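Local coordinates for hypothetical protein (PDB 2PAG), which is of unknown function but belongs to the SMI1/KNR4 family and binds calcium ions, at residues A[103-108]-A[118-123]. Numbering follows the deposited sequence.
Sequences DGTVLL and EESWES. With CA (calcium ion), chain B; CA (calcium ion), chain C.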
loop_
_atom_site.group_PDB
_atom_site.type_symbol
_atom_site.label_atom_id
_atom_site.label_comp_id
_atom_site.label_asym_id
_atom_site.label_seq_id
_atom_site.Cartn_x
_atom_site.Cartn_y
_atom_site.Cartn_z
ATOM N N ASP A 103 -8.606 1.866 -11.405
ATOM C CA ASP A 103 -7.931 2.830 -12.265
ATOM C C ASP A 103 -6.820 3.606 -11.567
ATOM O O ASP A 103 -6.263 4.549 -12.131
ATOM C CB ASP A 103 -8.930 3.808 -12.922
ATOM C CG ASP A 103 -9.682 4.681 -11.919
ATOM O OD1 ASP A 103 -9.221 4.860 -10.775
ATOM O OD2 ASP A 103 -10.742 5.218 -12.306
ATOM N N GLY A 104 -6.498 3.209 -10.340
ATOM C CA GLY A 104 -5.413 3.859 -9.626
ATOM C C GLY A 104 -5.726 4.934 -8.608
ATOM O O GLY A 104 -4.837 5.303 -7.834
ATOM N N THR A 105 -6.953 5.448 -8.593
ATOM C CA THR A 105 -7.298 6.484 -7.627
ATOM C C THR A 105 -7.195 5.923 -6.211
ATOM O O THR A 105 -7.577 4.781 -5.969
ATOM C CB THR A 105 -8.739 7.001 -7.845
ATOM O OG1 THR A 105 -8.904 7.403 -9.210
ATOM C CG2 THR A 105 -9.026 8.195 -6.924
ATOM N N VAL A 106 -6.658 6.720 -5.289
ATOM C CA VAL A 106 -6.541 6.299 -3.893
ATOM C C VAL A 106 -7.671 6.961 -3.121
ATOM O O VAL A 106 -7.890 8.170 -3.235
ATOM C CB VAL A 106 -5.201 6.728 -3.264
ATOM C CG1 VAL A 106 -5.149 6.263 -1.810
ATOM C CG2 VAL A 106 -4.043 6.121 -4.047
ATOM N N LEU A 107 -8.389 6.164 -2.340
ATOM C CA LEU A 107 -9.508 6.672 -1.562
ATOM C C LEU A 107 -9.285 6.349 -0.102
ATOM O O LEU A 107 -8.429 5.541 0.244
ATOM C CB LEU A 107 -10.810 6.000 -2.001
ATOM C CG LEU A 107 -11.154 5.945 -3.488
ATOM C CD1 LEU A 107 -12.432 5.140 -3.694
ATOM C CD2 LEU A 107 -11.327 7.355 -4.022
ATOM N N LEU A 108 -10.069 6.983 0.756
ATOM C CA LEU A 108 -9.976 6.703 2.176
ATOM C C LEU A 108 -11.319 6.126 2.584
ATOM O O LEU A 108 -12.354 6.767 2.400
ATOM C CB LEU A 108 -9.687 7.978 2.964
ATOM C CG LEU A 108 -9.664 7.791 4.481
ATOM C CD1 LEU A 108 -8.580 6.798 4.890
ATOM C CD2 LEU A 108 -9.439 9.150 5.124
ATOM N N GLU A 118 -14.803 11.891 1.354
ATOM C CA GLU A 118 -14.815 12.788 0.210
ATOM C C GLU A 118 -13.414 13.082 -0.326
ATOM O O GLU A 118 -13.270 13.622 -1.421
ATOM C CB GLU A 118 -15.519 14.102 0.581
ATOM C CG GLU A 118 -14.708 15.076 1.446
ATOM C CD GLU A 118 -14.221 14.482 2.758
ATOM O OE1 GLU A 118 -14.997 13.761 3.421
ATOM O OE2 GLU A 118 -13.059 14.754 3.136
ATOM N N GLU A 119 -12.387 12.713 0.435
ATOM C CA GLU A 119 -11.010 12.965 0.026
ATOM C C GLU A 119 -10.369 11.822 -0.755
ATOM O O GLU A 119 -10.551 10.646 -0.428
ATOM C CB GLU A 119 -10.159 13.294 1.252
ATOM C CG GLU A 119 -10.142 12.215 2.317
ATOM C CD GLU A 119 -9.539 12.710 3.615
ATOM O OE1 GLU A 119 -8.428 13.281 3.575
ATOM O OE2 GLU A 119 -10.176 12.530 4.676
ATOM N N SER A 120 -9.614 12.180 -1.789
ATOM C CA SER A 120 -8.938 11.190 -2.620
ATOM C C SER A 120 -7.654 11.750 -3.222
ATOM O O SER A 120 -7.417 12.960 -3.203
ATOM C CB SER A 120 -9.862 10.713 -3.741
ATOM O OG SER A 120 -10.163 11.762 -4.648
ATOM N N TRP A 121 -6.834 10.854 -3.761
ATOM C CA TRP A 121 -5.563 11.218 -4.375
ATOM C C TRP A 121 -5.519 10.635 -5.781
ATOM O O TRP A 121 -5.945 9.498 -6.002
ATOM C CB TRP A 121 -4.415 10.676 -3.520
ATOM C CG TRP A 121 -4.395 11.301 -2.159
ATOM C CD1 TRP A 121 -3.651 12.376 -1.758
ATOM C CD2 TRP A 121 -5.230 10.956 -1.048
ATOM N NE1 TRP A 121 -3.975 12.725 -0.465
ATOM C CE2 TRP A 121 -4.943 11.869 -0.006
ATOM C CE3 TRP A 121 -6.197 9.965 -0.830
ATOM C CZ2 TRP A 121 -5.590 11.819 1.236
ATOM C CZ3 TRP A 121 -6.842 9.917 0.410
ATOM C CH2 TRP A 121 -6.533 10.841 1.424
ATOM N N GLU A 122 -5.009 11.414 -6.730
ATOM C CA GLU A 122 -4.957 10.997 -8.128
ATOM C C GLU A 122 -4.199 9.712 -8.414
ATOM O O GLU A 122 -4.500 9.027 -9.389
ATOM C CB GLU A 122 -4.373 12.112 -9.001
ATOM C CG GLU A 122 -5.232 13.366 -9.123
ATOM C CD GLU A 122 -5.422 14.089 -7.807
ATOM O OE1 GLU A 122 -4.473 14.120 -6.994
ATOM O OE2 GLU A 122 -6.526 14.646 -7.594
ATOM N N SER A 123 -3.213 9.399 -7.581
ATOM C CA SER A 123 -2.410 8.194 -7.759
ATOM C C SER A 123 -1.750 7.804 -6.450
ATOM O O SER A 123 -1.730 8.585 -5.486
ATOM C CB SER A 123 -1.312 8.423 -8.802
ATOM O OG SER A 123 -0.241 9.171 -8.240
HETATM CA CA CA B . -10.948 6.540 -10.196
HETATM CA CA CA C . -12.571 5.474 -13.762
HETATM O O HOH W 1 -7.191 9.224 -10.320
HETATM O O HOH W 2 -13.550 3.707 -12.144
HETATM O O HOH W 3 -11.258 7.369 -14.465
HETATM O O HOH W 4 -10.584 5.183 -15.687
HETATM O O HOH W 5 -12.266 3.336 -14.961
#
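Val-106 holds CG1 anti to its backbone N (chi1 180°), and Trp-121 has CG anti to its carbonyl carbon (chi1 -64°); the two side chains cross obliquely on one face of the sheet, with Val-106 CG1 reaching Trp-121 CE3 at 4.0 Å from off the plane of the indole. The ring edge itself is met near its plane by Val-106 O, 3.4 Å from Trp-121 CE3, and by Leu-108 CB at CZ3. Beneath them the backbones form an antiparallel hydrogen-bonded pair: Val-106 N donates to Trp-121 O at 3.0 Å in a nearly straight bond (171°), and Trp-121 N returns one to Val-106 O at 2.9 Å. Beyond this pair side chains meet by van der Waals contact: Leu-107 CD2 touches Ser-120 CB, while Leu-108 CD2 lies alongside the Glu-119 carboxylate, 3.5 Å from OE2. At the other end, Thr-105 CG2 packs against Trp-121 O, and a water bridges Thr-105 OG1 and Glu-122 O, donating to the latter. The same OG1 binds a calcium ion at 2.4 Å, so one water links a calcium ligand to the backbone just after strand 119-121. Asp-103 chelates that ion with both carboxylate oxygens, Glu-101 also binding it, and OD2 bridges to a second calcium carrying four waters. An Asx turn, Thr-105 N to Asp-103 OD1, steadies the carboxylate, and the positive phi of Gly-104 suits a residue without CB. In the four-stranded antiparallel sheet, strand 106-109 lies between 96-100 and the outermost strand 119-121. Ser-123, its OG hydrogen-bonded to His-126 ND1, is the N-cap of helix 124-132, whose Trp-127 meets the Trp-121 ring edge-to-face and also packs on Val-106, while Tyr-98 of strand 96-100 approaches the indole and touches Leu-108.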